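Local coordinates for Lmo2184 protein (Listeria monocytogenes serovar 1/2a, PDB 5JOQ), which probably binds heme or a related iron compound as the lipid-anchored substrate-binding protein of an ABC transporter, at the interface of chains A and B. Numbering follows the deposited sequence. Chains: chain A/B, Lmo2184 protein.

Contact 1: the interface of chains A and B. Residues chain A 176, 239, 242; chain B 175, 178.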
# COMPACT_ATOMS: atom_id res chain seq x y z
N PRO A 176 10.12 -4.04 6.60
CA PRO A 176 11.17 -3.85 7.60
C PRO A 176 10.71 -4.28 8.98
O PRO A 176 9.58 -4.02 9.38
CB PRO A 176 11.46 -2.34 7.54
CG PRO A 176 11.13 -1.97 6.13
CD PRO A 176 9.93 -2.83 5.77
N PHE A 239 11.80 1.12 1.53
CA PHE A 239 12.26 0.00 2.33
C PHE A 239 13.72 -0.28 1.99
O PHE A 239 14.49 -0.57 2.86
CB PHE A 239 11.45 -1.27 2.08
CG PHE A 239 10.03 -1.23 2.57
CD1 PHE A 239 9.55 -0.25 3.42
CD2 PHE A 239 9.17 -2.23 2.18
CE1 PHE A 239 8.24 -0.27 3.83
CE2 PHE A 239 7.86 -2.26 2.60
CZ PHE A 239 7.40 -1.28 3.43
N GLU A 242 15.94 1.84 3.83
CA GLU A 242 16.01 1.50 5.25
C GLU A 242 16.92 0.29 5.49
O GLU A 242 17.73 0.29 6.43
CB GLU A 242 14.60 1.22 5.79
CG GLU A 242 14.56 1.19 7.35
CD GLU A 242 15.15 -0.10 7.99
OE1 GLU A 242 15.04 -1.20 7.40
OE2 GLU A 242 15.71 0.00 9.11
N VAL B 175 7.98 3.63 7.89
CA VAL B 175 6.81 3.06 8.55
C VAL B 175 7.18 2.73 10.00
O VAL B 175 8.37 2.65 10.36
CB VAL B 175 6.28 1.81 7.81
CG1 VAL B 175 6.02 2.14 6.33
CG2 VAL B 175 7.26 0.67 7.90
N SER B 178 10.63 1.39 11.66
CA SER B 178 11.78 1.46 10.76
C SER B 178 11.99 2.86 10.18
O SER B 178 12.60 3.00 9.11
CB SER B 178 11.65 0.44 9.63
OG SER B 178 10.37 0.52 9.01
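B:Ser178 reaches into chain A between A:Pro176 and A:Glu242. Its CB lies 3.5 Å from A:Pro176 CB, which is tight for two carbons. On another side, the same CB meets A:Glu242 CG at 3.8 Å. The tip, the hydroxyl OG, sits 3.4 Å from A:Pro176 CB and also approaches CG of that ring. With chi1 at 49°, OG stands between the backbone N and the carbonyl carbon. From there it turns back to its own chain and donates a hydrogen bond to B:Val175 O, 3.2 Å away. This donor is well above the carbonyl plane, 48° out of it, so the bond does not follow a lone pair. It may still fix the rotation of the hydroxyl and brace the loop. The backbone carbonyl of B:Ser178 also touches A:Glu242, with its O 3.2 Å from CG. A:Glu242 bends at chi2 (-75°), and its carboxylate carbon packs near B:Ser178 CB. Beside this group, B:Val175 CG1 makes a looser contact with A:Phe239 CE1 at 4.1 Å. The two side chains cross at about a right angle. A:Pro176 CD lies 3.4 Å above the centre of the A:Phe239 ring and supports one face. The site fits a loop of chain B against helix 233-245 and a loop of chain A. It helps to hold the two copies together in the crystal, but it need not reflect a biological oligomer.

Contact 2: the interface of chains A and B. Residues chain A 232, 234-235; chain B 63, 229-231, 265.
A:Glu234 and A:Val235, near the start of helix 233-245, pack on the loop B:His229 to B:Met231. The nonpolar contacts centre on A:Val235. Its CG1 meets the methyl CE of B:Met231 at 3.8 Å, and its CG2 lies 3.9 Å from B:Gly230 CA. The B:Met231 chain bends at chi2 and chi3, which turns its methyl end toward the valine.

A:Glu234 reaches out extended beyond CG (chi2 174°). Its carboxylate carbon CD rests 3.8 Å from B:Gly230 CA. The side chain crosses that of B:His229 at about a right angle. The carboxylate and imidazole planes are 6° apart, but the two groups do not touch; a water joins OE2 to ND1.

The charged groups are less certain, as B:Lys63 and B:Glu265 are poorly ordered. A:Glu234 OE1 and B:Glu265 OE2 approach from opposite directions to 3.3 Å. The lysine could partly offset this acidic pair, although its NZ is 4.7 Å from A:Glu234 OE1.

Water links the two chains. Water 1 lies 2.8 Å from A:Glu234 OE2. On chain B it contacts the backbone O of B:Glu265 at 2.9 Å and imidazole ND1 of B:His229 at 3.0 Å, with an angle of 142° at the hydrogen.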
# COMPACT_ATOMS: atom_id res chain seq x y z
N PRO A 232 3.16 -1.01 -3.29
CA PRO A 232 3.61 -0.12 -4.37
C PRO A 232 5.13 -0.02 -4.39
O PRO A 232 5.79 -0.02 -3.35
CB PRO A 232 2.98 1.25 -4.02
CG PRO A 232 1.80 0.91 -3.12
CD PRO A 232 2.29 -0.31 -2.32
N GLU A 234 7.04 2.39 -5.06
CA GLU A 234 7.58 3.57 -4.38
C GLU A 234 7.80 3.28 -2.90
O GLU A 234 8.80 3.70 -2.32
CB GLU A 234 6.63 4.74 -4.65
CG GLU A 234 7.07 6.01 -4.19
CD GLU A 234 6.15 7.16 -4.61
OE1 GLU A 234 5.02 6.96 -5.13
OE2 GLU A 234 6.57 8.30 -4.38
N VAL A 235 6.91 2.48 -2.29
CA VAL A 235 7.11 2.08 -0.90
C VAL A 235 8.31 1.14 -0.79
O VAL A 235 9.13 1.25 0.14
CB VAL A 235 5.84 1.40 -0.34
CG1 VAL A 235 6.15 0.78 0.99
CG2 VAL A 235 4.67 2.41 -0.24
N LYS B 63 -0.16 7.47 -12.46
CA LYS B 63 -0.25 8.91 -12.39
C LYS B 63 -0.47 9.50 -13.78
O LYS B 63 -0.01 8.95 -14.79
CB LYS B 63 1.03 9.50 -11.78
CG LYS B 63 1.30 9.02 -10.35
CD LYS B 63 2.48 9.73 -9.73
CE LYS B 63 2.79 9.18 -8.33
NZ LYS B 63 1.78 9.55 -7.29
N HIS B 229 6.35 7.47 1.36
CA HIS B 229 6.20 7.65 -0.07
C HIS B 229 5.46 6.45 -0.70
O HIS B 229 5.84 5.31 -0.48
CB HIS B 229 7.58 7.81 -0.70
CG HIS B 229 8.35 8.97 -0.13
ND1 HIS B 229 7.92 10.27 -0.24
CD2 HIS B 229 9.52 9.02 0.56
CE1 HIS B 229 8.80 11.08 0.34
NE2 HIS B 229 9.79 10.35 0.83
N GLY B 230 4.42 6.73 -1.49
CA GLY B 230 3.64 5.70 -2.15
C GLY B 230 2.55 5.06 -1.30
O GLY B 230 1.78 4.26 -1.83
N MET B 231 2.48 5.37 -0.04
CA MET B 231 1.57 4.61 0.82
C MET B 231 0.19 5.28 0.85
O MET B 231 0.10 6.51 0.92
CB MET B 231 2.15 4.56 2.24
CG MET B 231 1.49 3.62 3.18
SD MET B 231 1.85 1.88 2.76
CE MET B 231 3.47 1.71 3.48
N GLU B 265 1.88 12.46 0.43
CA GLU B 265 2.73 11.61 -0.38
C GLU B 265 2.62 11.98 -1.85
O GLU B 265 3.56 11.84 -2.62
CB GLU B 265 2.38 10.14 -0.11
CG GLU B 265 3.01 9.15 -1.03
CD GLU B 265 2.20 8.93 -2.26
OE1 GLU B 265 0.97 9.09 -2.20
OE2 GLU B 265 2.80 8.61 -3.29
O HOH W 1 5.79 10.09 -2.32

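Contact 3: the interface of chains A and B. Residues chain A 241-242, 245; chain B 178, 180, 208, 210.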
# COMPACT_ATOMS: atom_id res chain seq x y z
N GLU A 241 16.05 1.79 1.02
CA GLU A 241 16.91 2.72 1.76
C GLU A 241 17.02 2.33 3.23
O GLU A 241 18.08 2.51 3.84
CB GLU A 241 16.39 4.16 1.67
CG GLU A 241 16.27 4.71 0.29
CD GLU A 241 17.60 4.97 -0.41
OE1 GLU A 241 18.69 5.05 0.23
OE2 GLU A 241 17.54 5.13 -1.63
N GLU A 242 15.94 1.84 3.83
CA GLU A 242 16.01 1.50 5.25
C GLU A 242 16.92 0.29 5.49
O GLU A 242 17.73 0.29 6.43
CB GLU A 242 14.60 1.22 5.79
CG GLU A 242 14.56 1.19 7.35
CD GLU A 242 15.15 -0.10 7.99
OE1 GLU A 242 15.04 -1.20 7.40
OE2 GLU A 242 15.71 0.00 9.11
N THR A 245 20.65 1.00 5.98
CA THR A 245 21.07 1.70 7.20
C THR A 245 20.94 0.84 8.45
O THR A 245 21.35 1.27 9.53
CB THR A 245 20.23 2.95 7.45
OG1 THR A 245 18.92 2.52 7.90
CG2 THR A 245 20.12 3.76 6.17
N SER B 178 10.63 1.39 11.66
CA SER B 178 11.78 1.46 10.76
C SER B 178 11.99 2.86 10.18
O SER B 178 12.60 3.00 9.11
CB SER B 178 11.65 0.44 9.63
OG SER B 178 10.37 0.52 9.01
N LEU B 180 13.48 6.19 9.00
CA LEU B 180 14.78 6.80 8.75
C LEU B 180 14.73 8.30 9.06
O LEU B 180 13.73 8.96 8.79
CB LEU B 180 15.19 6.64 7.28
CG LEU B 180 15.45 5.18 6.87
CD1 LEU B 180 15.61 5.09 5.37
CD2 LEU B 180 16.73 4.69 7.54
N TYR B 208 20.09 9.47 4.40
CA TYR B 208 19.18 8.83 5.36
C TYR B 208 19.98 8.15 6.45
O TYR B 208 20.98 7.48 6.17
CB TYR B 208 18.25 7.79 4.68
CG TYR B 208 17.55 8.36 3.48
CD1 TYR B 208 16.57 9.34 3.63
CD2 TYR B 208 17.88 7.94 2.20
CE1 TYR B 208 15.96 9.91 2.52
CE2 TYR B 208 17.28 8.50 1.09
CZ TYR B 208 16.31 9.48 1.27
OH TYR B 208 15.73 10.03 0.16
N ALA B 210 19.82 5.88 10.27
CA ALA B 210 19.04 5.12 11.23
C ALA B 210 18.66 6.04 12.40
O ALA B 210 19.42 6.93 12.77
CB ALA B 210 19.84 3.92 11.73
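B:Leu180 fits against one side of helix 233-245 of chain A, near the end of that helix. Nonpolar packing dominates, and its two methyls divide the work. CD1 lies 3.6 Å from A:Glu242 CA and 3.9 Å from A:Glu241 CB. CD2 turns to A:Thr245, where it meets the methyl CG2 at 3.8 Å. The two side chains cross obliquely. A:Glu242 also packs against B:Ser178 at the margin of this patch.

Apart from these carbon contacts, B:Ala210 CB packs against the backbone carbonyl O of A:Thr245 at 3.8 Å.

Another kind of contact is between a carboxylate and an aromatic ring. A:Glu241 bends at chi2 (-69°), which brings its end alongside B:Tyr208. Its OE1 is 3.6 Å from ring carbon CD2, and its carboxylate carbon CD is 3.9 Å from CE2. The carboxylate and ring planes are 54° apart, so the groups are not stacked flat.

A hydrogen bond within chain A shapes the helix side. A:Thr245 OG1 donates it to A:Glu242 O, 2.9 Å away and one turn back along the helix. The donor is tilted 17° from the carbonyl plane. This bond ties the hydroxyl to the helix. OG1 and CG2 both lie against B:Leu180, and CG2 also nears B:Tyr208 O.

In the fold, the last turns of helix 233-245 of chain A rest on strands 180-182 and 208-210 of chain B and on the loop at B:Ser178.

The contacts are patches of one interface and share helix 233-245 of chain A. Contact 2 uses its beginning and contact 3 its final turns, with contact 1 between them. Contacts 1 and 3 have C-alpha centres about 6 Å apart and share A:Glu242 and B:Ser178. The centre of contact 2 is about 13 Å from that of contact 1 and 17 Å from that of contact 3. The helix thus meets several separate segments of chain B. The interface is not an exact two-fold. The deposited assembly holds three copies, but the structure alone does not show that this assembly is biological.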